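Local coordinates for protein neuraminidase (PDB 4K3Y) that forms a neuraminidase-like surface glycoprotein of a bat influenza A virus, with the six-bladed propeller of viral sialidases, but probably lacks typical sialidase activity, at residues 8-13 with 150-154; 42-46 with 336-340; 137-143 with 159-164; 172-176 with 224-228. The contacts are given in a common frame with arbitrary orientation. Numbering follows the deposited sequence.

Contact 1: 8-13 with 150-154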
loop_
_atom_site.group_PDB
_atom_site.type_symbol
_atom_site.label_atom_id
_atom_site.label_comp_id
_atom_site.label_asym_id
_atom_site.label_seq_id
_atom_site.Cartn_x
_atom_site.Cartn_y
_atom_site.Cartn_z
ATOM N N PRO C 8 -18.161 -8.445 -16.625
ATOM C CA PRO C 8 -18.881 -7.166 -16.612
ATOM C C PRO C 8 -19.713 -6.953 -15.342
ATOM O O PRO C 8 -20.379 -7.879 -14.853
ATOM C CB PRO C 8 -19.800 -7.266 -17.836
ATOM C CG PRO C 8 -19.122 -8.208 -18.738
ATOM C CD PRO C 8 -18.483 -9.234 -17.827
ATOM N N LEU C 9 -19.583 -5.771 -14.788
ATOM C CA LEU C 9 -20.420 -5.386 -13.659
ATOM C C LEU C 9 -21.900 -5.365 -14.043
ATOM O O LEU C 9 -22.303 -4.742 -15.040
ATOM C CB LEU C 9 -19.993 -4.017 -13.112
ATOM C CG LEU C 9 -20.628 -3.565 -11.785
ATOM C CD1 LEU C 9 -19.592 -2.933 -10.883
ATOM C CD2 LEU C 9 -21.788 -2.599 -12.011
ATOM N N VAL C 10 -22.702 -6.058 -13.239
ATOM C CA VAL C 10 -24.137 -6.123 -13.466
ATOM C C VAL C 10 -24.914 -5.871 -12.169
ATOM O O VAL C 10 -24.687 -6.517 -11.140
ATOM C CB VAL C 10 -24.551 -7.451 -14.148
ATOM C CG1 VAL C 10 -23.847 -8.624 -13.492
ATOM C CG2 VAL C 10 -26.063 -7.622 -14.125
ATOM N N LEU C 11 -25.819 -4.900 -12.239
ATOM C CA LEU C 11 -26.579 -4.456 -11.085
ATOM C C LEU C 11 -27.880 -5.239 -10.959
ATOM O O LEU C 11 -28.416 -5.730 -11.961
ATOM C CB LEU C 11 -26.906 -2.964 -11.224
ATOM C CG LEU C 11 -25.759 -1.975 -11.445
ATOM C CD1 LEU C 11 -26.309 -0.602 -11.803
ATOM C CD2 LEU C 11 -24.867 -1.884 -10.214
ATOM N N GLY C 12 -28.384 -5.341 -9.730
ATOM C CA GLY C 12 -29.684 -5.937 -9.479
ATOM C C GLY C 12 -30.788 -5.193 -10.209
ATOM O O GLY C 12 -30.792 -3.962 -10.277
ATOM N N GLU C 13 -31.726 -5.942 -10.771
ATOM C CA GLU C 13 -32.857 -5.325 -11.439
ATOM C C GLU C 13 -33.834 -4.808 -10.399
ATOM O O GLU C 13 -34.580 -3.850 -10.648
ATOM C CB GLU C 13 -33.537 -6.316 -12.385
ATOM C CG GLU C 13 -32.671 -6.699 -13.573
ATOM C CD GLU C 13 -32.405 -5.533 -14.507
ATOM O OE1 GLU C 13 -33.284 -4.641 -14.618
ATOM O OE2 GLU C 13 -31.317 -5.513 -15.130
ATOM N N ILE C 150 -23.195 5.677 -14.717
ATOM C CA ILE C 150 -23.808 4.364 -14.551
ATOM C C ILE C 150 -23.278 3.354 -15.572
ATOM O O ILE C 150 -23.332 3.585 -16.779
ATOM C CB ILE C 150 -25.338 4.440 -14.635
ATOM C CG1 ILE C 150 -25.852 5.605 -13.762
ATOM C CG2 ILE C 150 -25.951 3.102 -14.209
ATOM C CD1 ILE C 150 -25.735 5.386 -12.246
ATOM N N CYS C 151 -22.750 2.243 -15.069
ATOM C CA CYS C 151 -22.337 1.122 -15.907
ATOM C C CYS C 151 -23.236 -0.067 -15.668
ATOM O O CYS C 151 -23.581 -0.388 -14.528
ATOM C CB CYS C 151 -20.913 0.679 -15.586
ATOM S SG CYS C 151 -19.664 1.865 -16.019
ATOM N N ASN C 152 -23.606 -0.742 -16.743
ATOM C CA ASN C 152 -24.252 -2.030 -16.588
ATOM C C ASN C 152 -23.964 -2.944 -17.759
ATOM O O ASN C 152 -24.240 -2.589 -18.911
ATOM C CB ASN C 152 -25.753 -1.871 -16.384
ATOM C CG ASN C 152 -26.347 -3.000 -15.577
ATOM O OD1 ASN C 152 -25.663 -3.623 -14.758
ATOM N ND2 ASN C 152 -27.628 -3.280 -15.808
ATOM N N ASP C 153 -23.387 -4.106 -17.449
ATOM C CA ASP C 153 -23.134 -5.136 -18.445
ATOM C C ASP C 153 -22.264 -4.586 -19.580
ATOM O O ASP C 153 -22.624 -4.698 -20.758
ATOM C CB ASP C 153 -24.471 -5.664 -18.983
ATOM C CG ASP C 153 -24.355 -7.054 -19.575
ATOM O OD1 ASP C 153 -23.459 -7.821 -19.155
ATOM O OD2 ASP C 153 -25.171 -7.389 -20.454
ATOM N N GLY C 154 -21.132 -3.978 -19.218
ATOM C CA GLY C 154 -20.166 -3.513 -20.201
ATOM C C GLY C 154 -20.281 -2.074 -20.696
ATOM O O GLY C 154 -19.256 -1.435 -20.985
#
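Here an extended N-terminal segment is tied to the end of a propeller blade. Residues 8-13, in the loop before strand 20-26, run past the short first strand (150-152) of one four-stranded blade of the neuraminidase beta-propeller and the tight turn that leads into strand 155-162. The disulfide between C151 and C156 bridges that hairpin. Two hydrogen bonds fix the approach, on either side of V10 along the chain. D153 N donates to L9 O at 2.7 Å, and L11 N donates to N152 OD1 at 2.8 Å, so the asparagine side chain offers the N-terminal segment an acceptor much as a backbone carbonyl would. V10 itself stays exposed. The leucines flanking it turn inward: L9 CD2 lies 3.8 Å from C151 O, while L11 CD1 is 3.9 Å from C151 O and 4.4 Å from I150 CG2. Further along, E13 looks outside the pair, its carboxylate bonding Y201, which ties the N-terminal segment to the next blade as well. At its other end P8 sits on the turn, where G154 takes up backbone angles disfavoured for a residue with a side chain, and P8 CB comes to 3.8 Å from G154 N.

Contact 2: 42-46 with 336-340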
loop_
_atom_site.group_PDB
_atom_site.type_symbol
_atom_site.label_atom_id
_atom_site.label_comp_id
_atom_site.label_asym_id
_atom_site.label_seq_id
_atom_site.Cartn_x
_atom_site.Cartn_y
_atom_site.Cartn_z
ATOM N N ARG C 42 -12.658 18.783 -2.701
ATOM C CA ARG C 42 -13.890 19.410 -3.160
ATOM C C ARG C 42 -14.507 18.593 -4.308
ATOM O O ARG C 42 -13.833 17.754 -4.915
ATOM C CB ARG C 42 -13.659 20.878 -3.560
ATOM C CG ARG C 42 -12.826 21.107 -4.819
ATOM C CD ARG C 42 -12.894 22.582 -5.240
ATOM N NE ARG C 42 -12.785 22.762 -6.688
ATOM C CZ ARG C 42 -13.806 22.655 -7.536
ATOM N NH1 ARG C 42 -15.020 22.362 -7.092
ATOM N NH2 ARG C 42 -13.609 22.837 -8.833
ATOM N N GLN C 43 -15.783 18.841 -4.596
ATOM C CA GLN C 43 -16.526 18.067 -5.585
ATOM C C GLN C 43 -16.426 16.560 -5.275
ATOM O O GLN C 43 -16.169 15.737 -6.156
ATOM C CB GLN C 43 -16.060 18.388 -7.021
ATOM C CG GLN C 43 -17.155 18.263 -8.109
ATOM C CD GLN C 43 -16.884 17.146 -9.139
ATOM O OE1 GLN C 43 -16.752 17.409 -10.333
ATOM N NE2 GLN C 43 -16.826 15.901 -8.673
ATOM N N ASN C 44 -16.643 16.196 -4.015
ATOM C CA ASN C 44 -16.665 14.789 -3.659
ATOM C C ASN C 44 -17.880 14.070 -4.238
ATOM O O ASN C 44 -18.935 14.665 -4.459
ATOM C CB ASN C 44 -16.603 14.613 -2.141
ATOM C CG ASN C 44 -15.366 15.237 -1.539
ATOM O OD1 ASN C 44 -14.357 14.568 -1.346
ATOM N ND2 ASN C 44 -15.434 16.530 -1.250
ATOM N N PHE C 45 -17.699 12.787 -4.513
ATOM C CA PHE C 45 -18.801 11.899 -4.841
ATOM C C PHE C 45 -18.289 10.463 -4.728
ATOM O O PHE C 45 -17.078 10.211 -4.661
ATOM C CB PHE C 45 -19.373 12.178 -6.245
ATOM C CG PHE C 45 -18.453 11.784 -7.360
ATOM C CD1 PHE C 45 -17.476 12.662 -7.819
ATOM C CD2 PHE C 45 -18.549 10.518 -7.947
ATOM C CE1 PHE C 45 -16.610 12.289 -8.859
ATOM C CE2 PHE C 45 -17.689 10.139 -8.976
ATOM C CZ PHE C 45 -16.722 11.030 -9.439
ATOM N N VAL C 46 -19.217 9.521 -4.714
ATOM C CA VAL C 46 -18.852 8.142 -4.527
ATOM C C VAL C 46 -19.229 7.335 -5.754
ATOM O O VAL C 46 -20.327 7.498 -6.319
ATOM C CB VAL C 46 -19.539 7.571 -3.293
ATOM C CG1 VAL C 46 -19.228 6.082 -3.132
ATOM C CG2 VAL C 46 -19.093 8.353 -2.071
ATOM N N PHE C 336 -26.630 7.096 -0.566
ATOM C CA PHE C 336 -26.304 8.465 -0.967
ATOM C C PHE C 336 -25.148 9.063 -0.165
ATOM O O PHE C 336 -24.850 8.626 0.961
ATOM C CB PHE C 336 -27.541 9.395 -0.983
ATOM C CG PHE C 336 -28.195 9.576 0.348
ATOM C CD1 PHE C 336 -27.754 10.568 1.220
ATOM C CD2 PHE C 336 -29.280 8.787 0.721
ATOM C CE1 PHE C 336 -28.366 10.751 2.461
ATOM C CE2 PHE C 336 -29.904 8.969 1.965
ATOM C CZ PHE C 336 -29.440 9.949 2.833
ATOM N N TRP C 337 -24.475 10.032 -0.783
ATOM C CA TRP C 337 -23.425 10.782 -0.116
ATOM C C TRP C 337 -23.872 12.235 0.031
ATOM O O TRP C 337 -24.548 12.777 -0.843
ATOM C CB TRP C 337 -22.106 10.710 -0.895
ATOM C CG TRP C 337 -22.235 11.135 -2.343
ATOM C CD1 TRP C 337 -22.359 10.312 -3.416
ATOM C CD2 TRP C 337 -22.248 12.477 -2.863
ATOM N NE1 TRP C 337 -22.441 11.045 -4.572
ATOM C CE2 TRP C 337 -22.376 12.377 -4.265
ATOM C CE3 TRP C 337 -22.162 13.752 -2.282
ATOM C CZ2 TRP C 337 -22.437 13.501 -5.102
ATOM C CZ3 TRP C 337 -22.224 14.871 -3.116
ATOM C CH2 TRP C 337 -22.361 14.734 -4.511
ATOM N N ILE C 338 -23.479 12.845 1.144
ATOM C CA ILE C 338 -23.719 14.251 1.414
ATOM C C ILE C 338 -22.403 14.983 1.644
ATOM O O ILE C 338 -21.701 14.692 2.614
ATOM C CB ILE C 338 -24.520 14.420 2.710
ATOM C CG1 ILE C 338 -25.798 13.571 2.695
ATOM C CG2 ILE C 338 -24.815 15.903 2.971
ATOM C CD1 ILE C 338 -26.638 13.733 3.969
ATOM N N GLU C 339 -22.074 15.944 0.779
ATOM C CA GLU C 339 -20.929 16.838 1.030
ATOM C C GLU C 339 -21.251 17.919 2.099
ATOM O O GLU C 339 -22.304 18.565 2.083
ATOM C CB GLU C 339 -20.399 17.451 -0.272
ATOM C CG GLU C 339 -18.989 18.051 -0.171
ATOM C CD GLU C 339 -18.392 18.424 -1.538
ATOM O OE1 GLU C 339 -19.115 18.987 -2.407
ATOM O OE2 GLU C 339 -17.187 18.150 -1.742
ATOM N N ILE C 340 -20.305 18.082 3.017
ATOM C CA ILE C 340 -20.413 18.866 4.247
ATOM C C ILE C 340 -19.375 19.999 4.227
ATOM O O ILE C 340 -18.216 19.775 3.880
ATOM C CB ILE C 340 -20.073 17.915 5.445
ATOM C CG1 ILE C 340 -21.170 16.881 5.623
ATOM C CG2 ILE C 340 -19.799 18.646 6.730
ATOM C CD1 ILE C 340 -22.527 17.441 5.350
HETATM O O HOH W 1 -17.583 20.980 -4.063
HETATM O O HOH W 2 -22.250 9.541 -6.956
#
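E339 carries the polar side of this buried contact. Its OE2 accepts from N44 N at 3.0 Å and from N44 ND2 at 2.4 Å, the latter very short, so backbone and side chain of one asparagine grip the same carboxylate oxygen. The other oxygen, E339 OE1, reaches Q43 N through a water that lies 3.0 Å from OE1 and 2.8 Å from Q43 N, and it also forms a salt bridge with R318. A second water joins W337 NE1 (2.8 Å) to V46 O (2.9 Å). Next to this, the indole of W337 lies against the backbone of strand 44-46: F45 CA stands over its five-membered ring, 3.8 Å from the centroid, in a CH-pi contact, F45 CB is 3.5 Å from W337 CZ2, and V46 CB is 3.9 Å from W337 CD1. The strand segments are nearly antiparallel (170°), their axes 7.2 Å apart, too far for backbone pairing. Between these neighbouring blades, E339 and W337 therefore meet backbone and side chains of 42-46, directly and through water, the buried glutamate charge compensated by R318 and amide donors.

Contact 3: 137-143 with 159-164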
loop_
_atom_site.group_PDB
_atom_site.type_symbol
_atom_site.label_atom_id
_atom_site.label_comp_id
_atom_site.label_asym_id
_atom_site.label_seq_id
_atom_site.Cartn_x
_atom_site.Cartn_y
_atom_site.Cartn_z
ATOM N N THR C 137 -19.954 22.105 -28.428
ATOM C CA THR C 137 -20.566 22.729 -29.588
ATOM C C THR C 137 -20.995 24.144 -29.192
ATOM O O THR C 137 -20.538 25.138 -29.769
ATOM C CB THR C 137 -21.800 21.918 -30.076
ATOM O OG1 THR C 137 -23.019 22.558 -29.672
ATOM C CG2 THR C 137 -21.773 20.512 -29.495
ATOM N N ASN C 138 -21.840 24.208 -28.162
ATOM C CA ASN C 138 -22.560 25.420 -27.786
ATOM C C ASN C 138 -21.876 26.373 -26.781
ATOM O O ASN C 138 -22.539 26.911 -25.890
ATOM C CB ASN C 138 -23.976 25.067 -27.299
ATOM C CG ASN C 138 -24.914 24.669 -28.440
ATOM O OD1 ASN C 138 -25.859 23.905 -28.232
ATOM N ND2 ASN C 138 -24.663 25.194 -29.645
ATOM N N GLY C 139 -20.569 26.595 -26.932
ATOM C CA GLY C 139 -19.899 27.673 -26.219
ATOM C C GLY C 139 -19.047 27.309 -25.010
ATOM O O GLY C 139 -18.044 27.976 -24.728
ATOM N N GLY C 140 -19.449 26.268 -24.280
ATOM C CA GLY C 140 -18.694 25.814 -23.127
ATOM C C GLY C 140 -18.889 26.718 -21.925
ATOM O O GLY C 140 -19.563 27.748 -22.019
ATOM N N PRO C 141 -18.289 26.346 -20.782
ATOM C CA PRO C 141 -17.427 25.168 -20.698
ATOM C C PRO C 141 -18.266 23.906 -20.466
ATOM O O PRO C 141 -19.368 23.983 -19.900
ATOM C CB PRO C 141 -16.577 25.480 -19.466
ATOM C CG PRO C 141 -17.554 26.183 -18.549
ATOM C CD PRO C 141 -18.505 26.958 -19.454
ATOM N N LEU C 142 -17.762 22.766 -20.929
ATOM C CA LEU C 142 -18.410 21.476 -20.681
ATOM C C LEU C 142 -18.483 21.176 -19.184
ATOM O O LEU C 142 -17.610 21.601 -18.408
ATOM C CB LEU C 142 -17.669 20.349 -21.414
ATOM C CG LEU C 142 -18.281 19.804 -22.711
ATOM C CD1 LEU C 142 -19.178 20.825 -23.418
ATOM C CD2 LEU C 142 -17.197 19.320 -23.654
ATOM N N ARG C 143 -19.524 20.452 -18.781
ATOM C CA ARG C 143 -19.733 20.111 -17.371
ATOM C C ARG C 143 -20.144 18.654 -17.178
ATOM O O ARG C 143 -21.193 18.225 -17.686
ATOM C CB ARG C 143 -20.843 20.982 -16.779
ATOM C CG ARG C 143 -20.500 22.440 -16.541
ATOM C CD ARG C 143 -21.764 23.285 -16.673
ATOM N NE ARG C 143 -21.779 23.938 -17.970
ATOM C CZ ARG C 143 -22.872 24.228 -18.665
ATOM N NH1 ARG C 143 -24.074 23.931 -18.197
ATOM N NH2 ARG C 143 -22.753 24.832 -19.837
ATOM N N ILE C 159 -24.037 11.935 -18.474
ATOM C CA ILE C 159 -24.670 13.110 -19.064
ATOM C C ILE C 159 -23.729 14.309 -18.982
ATOM O O ILE C 159 -23.107 14.534 -17.949
ATOM C CB ILE C 159 -26.020 13.404 -18.388
ATOM C CG1 ILE C 159 -26.933 12.181 -18.516
ATOM C CG2 ILE C 159 -26.679 14.632 -19.021
ATOM C CD1 ILE C 159 -28.072 12.105 -17.510
ATOM N N ILE C 160 -23.609 15.061 -20.075
ATOM C CA ILE C 160 -22.716 16.222 -20.116
ATOM C C ILE C 160 -23.452 17.492 -20.520
ATOM O O ILE C 160 -24.286 17.480 -21.425
ATOM C CB ILE C 160 -21.524 15.984 -21.056
ATOM C CG1 ILE C 160 -20.715 14.781 -20.559
ATOM C CG2 ILE C 160 -20.636 17.232 -21.167
ATOM C CD1 ILE C 160 -19.470 14.523 -21.354
ATOM N N ALA C 161 -23.132 18.589 -19.837
ATOM C CA ALA C 161 -23.804 19.862 -20.059
ATOM C C ALA C 161 -22.943 20.842 -20.856
ATOM O O ALA C 161 -21.730 20.942 -20.641
ATOM C CB ALA C 161 -24.207 20.476 -18.730
ATOM N N ASP C 162 -23.589 21.564 -21.769
ATOM C CA ASP C 162 -22.965 22.656 -22.504
ATOM C C ASP C 162 -23.833 23.910 -22.347
ATOM O O ASP C 162 -24.853 23.886 -21.642
ATOM C CB ASP C 162 -22.826 22.295 -23.985
ATOM C CG ASP C 162 -21.682 23.029 -24.668
ATOM O OD1 ASP C 162 -21.234 24.082 -24.156
ATOM O OD2 ASP C 162 -21.235 22.549 -25.733
ATOM N N GLY C 163 -23.425 25.003 -22.994
ATOM C CA GLY C 163 -24.119 26.272 -22.865
ATOM C C GLY C 163 -23.333 27.254 -22.020
ATOM O O GLY C 163 -22.529 26.856 -21.180
ATOM N N THR C 164 -23.564 28.542 -22.236
ATOM C CA THR C 164 -22.838 29.573 -21.496
ATOM C C THR C 164 -23.660 30.160 -20.343
ATOM O O THR C 164 -23.115 30.799 -19.449
ATOM C CB THR C 164 -22.374 30.702 -22.427
ATOM O OG1 THR C 164 -23.465 31.125 -23.258
ATOM C CG2 THR C 164 -21.228 30.228 -23.302
#
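R143 and A161 form a single antiparallel, hydrogen-bonded bridge: R143 N donates to A161 O and A161 N to R143 O, both at 2.9 Å. The loop 137-143 thus takes the edge of strand 155-162 opposite the one paired with strand 170-177. Before the bridge the chain bends sharply through G139, G140 and the cis peptide bond between G140 and P141; a CB on G139 would run into T164 CG2. D162 fills the bend. Its OD2 accepts from N138 N at 3.0 Å, and its OD1 accepts from G140 N at 2.8 Å as well as from G163 N, in its own segment, at 2.6 Å. L142 packs its CG 3.8 Å from I160 CG2. The guanidinium of R143 lies over A161 CB, with R143 NE bonded to P141 O at 3.1 Å and NH1 in a salt bridge with E195. The negative charge of D162 is thus met by backbone amides from both segments around a glycine-rich bend, while the arginine's charge goes to E195.

Contact 4: 172-176 with 224-228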
loop_
_atom_site.group_PDB
_atom_site.type_symbol
_atom_site.label_atom_id
_atom_site.label_comp_id
_atom_site.label_asym_id
_atom_site.label_seq_id
_atom_site.Cartn_x
_atom_site.Cartn_y
_atom_site.Cartn_z
ATOM N N ARG C 172 -26.517 16.311 -23.139
ATOM C CA ARG C 172 -26.368 15.138 -23.987
ATOM C C ARG C 172 -26.195 13.844 -23.210
ATOM O O ARG C 172 -25.496 13.794 -22.193
ATOM C CB ARG C 172 -25.189 15.326 -24.936
ATOM C CG ARG C 172 -25.476 16.297 -26.065
ATOM C CD ARG C 172 -24.272 16.432 -26.958
ATOM N NE ARG C 172 -24.561 17.222 -28.148
ATOM C CZ ARG C 172 -23.706 17.380 -29.155
ATOM N NH1 ARG C 172 -22.514 16.790 -29.104
ATOM N NH2 ARG C 172 -24.043 18.120 -30.213
ATOM N N LEU C 173 -26.843 12.799 -23.708
ATOM C CA LEU C 173 -26.697 11.456 -23.162
ATOM C C LEU C 173 -25.558 10.711 -23.873
ATOM O O LEU C 173 -25.605 10.502 -25.078
ATOM C CB LEU C 173 -28.007 10.692 -23.333
ATOM C CG LEU C 173 -28.538 10.009 -22.080
ATOM C CD1 LEU C 173 -29.686 9.076 -22.440
ATOM C CD2 LEU C 173 -27.421 9.255 -21.359
ATOM N N TYR C 174 -24.530 10.318 -23.128
ATOM C CA TYR C 174 -23.412 9.587 -23.723
ATOM C C TYR C 174 -23.387 8.115 -23.307
ATOM O O TYR C 174 -23.560 7.782 -22.129
ATOM C CB TYR C 174 -22.068 10.252 -23.392
ATOM C CG TYR C 174 -21.786 11.502 -24.199
ATOM C CD1 TYR C 174 -22.307 12.734 -23.811
ATOM C CD2 TYR C 174 -21.000 11.454 -25.346
ATOM C CE1 TYR C 174 -22.064 13.879 -24.538
ATOM C CE2 TYR C 174 -20.751 12.602 -26.085
ATOM C CZ TYR C 174 -21.289 13.812 -25.671
ATOM O OH TYR C 174 -21.062 14.970 -26.379
ATOM N N ARG C 175 -23.180 7.237 -24.286
ATOM C CA ARG C 175 -22.974 5.824 -24.011
ATOM C C ARG C 175 -21.503 5.510 -24.265
ATOM O O ARG C 175 -20.928 5.980 -25.250
ATOM C CB ARG C 175 -23.894 4.964 -24.883
ATOM C CG ARG C 175 -23.213 3.764 -25.559
ATOM C CD ARG C 175 -24.182 2.818 -26.283
ATOM N NE ARG C 175 -25.142 3.509 -27.142
ATOM C CZ ARG C 175 -26.462 3.350 -27.052
ATOM N NH1 ARG C 175 -26.968 2.520 -26.142
ATOM N NH2 ARG C 175 -27.276 4.014 -27.864
ATOM N N LEU C 176 -20.888 4.738 -23.373
ATOM C CA LEU C 176 -19.461 4.449 -23.488
ATOM C C LEU C 176 -19.131 2.983 -23.313
ATOM O O LEU C 176 -19.605 2.323 -22.380
ATOM C CB LEU C 176 -18.662 5.249 -22.463
ATOM C CG LEU C 176 -18.703 6.768 -22.592
ATOM C CD1 LEU C 176 -18.661 7.357 -21.206
ATOM C CD2 LEU C 176 -17.534 7.282 -23.418
ATOM N N PHE C 224 -34.162 6.646 -18.644
ATOM C CA PHE C 224 -33.819 6.196 -19.990
ATOM C C PHE C 224 -33.291 4.760 -20.000
ATOM O O PHE C 224 -32.740 4.283 -19.000
ATOM C CB PHE C 224 -32.799 7.140 -20.642
ATOM C CG PHE C 224 -31.481 7.209 -19.922
ATOM C CD1 PHE C 224 -31.281 8.128 -18.904
ATOM C CD2 PHE C 224 -30.431 6.352 -20.266
ATOM C CE1 PHE C 224 -30.056 8.191 -18.243
ATOM C CE2 PHE C 224 -29.200 6.409 -19.606
ATOM C CZ PHE C 224 -29.010 7.327 -18.604
ATOM N N ASP C 225 -33.473 4.077 -21.129
ATOM C CA ASP C 225 -32.938 2.729 -21.296
ATOM C C ASP C 225 -31.748 2.755 -22.246
ATOM O O ASP C 225 -31.330 3.835 -22.687
ATOM C CB ASP C 225 -34.017 1.731 -21.754
ATOM C CG ASP C 225 -34.838 2.239 -22.934
ATOM O OD1 ASP C 225 -34.246 2.780 -23.893
ATOM O OD2 ASP C 225 -36.081 2.087 -22.897
ATOM N N GLN C 226 -31.208 1.573 -22.555
ATOM C CA GLN C 226 -29.978 1.468 -23.341
ATOM C C GLN C 226 -30.150 1.914 -24.791
ATOM O O GLN C 226 -29.166 2.232 -25.466
ATOM C CB GLN C 226 -29.399 0.052 -23.277
ATOM C CG GLN C 226 -30.375 -1.062 -23.612
ATOM C CD GLN C 226 -29.784 -2.433 -23.342
ATOM O OE1 GLN C 226 -28.565 -2.604 -23.313
ATOM N NE2 GLN C 226 -30.648 -3.417 -23.135
ATOM N N SER C 227 -31.396 1.947 -25.259
ATOM C CA SER C 227 -31.697 2.391 -26.617
ATOM C C SER C 227 -31.847 3.915 -26.699
ATOM O O SER C 227 -32.290 4.446 -27.715
ATOM C CB SER C 227 -32.953 1.682 -27.145
ATOM O OG SER C 227 -33.976 1.621 -26.165
ATOM N N PHE C 228 -31.460 4.601 -25.624
ATOM C CA PHE C 228 -31.628 6.054 -25.480
ATOM C C PHE C 228 -33.073 6.534 -25.607
ATOM O O PHE C 228 -33.347 7.643 -26.074
ATOM C CB PHE C 228 -30.717 6.835 -26.430
ATOM C CG PHE C 228 -29.277 6.838 -26.017
ATOM C CD1 PHE C 228 -28.907 6.457 -24.734
ATOM C CD2 PHE C 228 -28.290 7.224 -26.910
ATOM C CE1 PHE C 228 -27.573 6.459 -24.350
ATOM C CE2 PHE C 228 -26.952 7.227 -26.530
ATOM C CZ PHE C 228 -26.599 6.849 -25.247
#
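Two adjacent blades of the beta-propeller meet where the third strand of one, 170-177, faces the turn joining strands 221-224 and 230-233 of the next. L173, F228 and R175 account for most of the buried area. F228 closes a type I beta turn from D225, with F228 N bonded to D225 O at 3.0 Å; it has positive phi, and its CA-to-CB bond points toward the strand. There the ring is sandwiched: L173 CB lies over one face and the guanidinium of R175 over the opposite one. The arginine stacks almost flat, the planes at 23° and R175 CZ 4.0 Å from the ring centroid, a cation-pi interaction; F228 CZ also touches R175 CB at 3.3 Å. L173, two residues earlier on the same face of the strand, reaches a second phenylalanine as well. Its CD1 is 3.6 Å from F228 CD1 and stands over the F224 ring, 3.7 Å from the centroid, in a CH-pi contact. The arginine NE bonds A182 O within its own blade. Across the interface, near the plane of the guanidinium, R175 NH1 donates to Q226 O at a very short 2.3 Å.

Contacts 1, 3 and 4 all use the blade of strands 150-152, 155-162, 170-177 and 180-187, at different places: the hairpin end (contact 1), the outlying loop (contact 3) and the side facing the next blade (contact 4). Contacts 3 and 4 touch directly, I160 O lying 3.0 Å from R172 N, a probable hydrogen bond. Contact 2 is buried, its centre about 7 Å from the centre of the chain; the others, at 18 or 19 Å, are partly buried. Chemistry follows position: the core contact traps waters and a buried carboxylate, contacts 1 and 3 pair backbone amides with backbone carbonyls and side-chain oxygens of N152 and D162, and contact 4 uses arginine-phenylalanine cation-pi stacking and apolar contact.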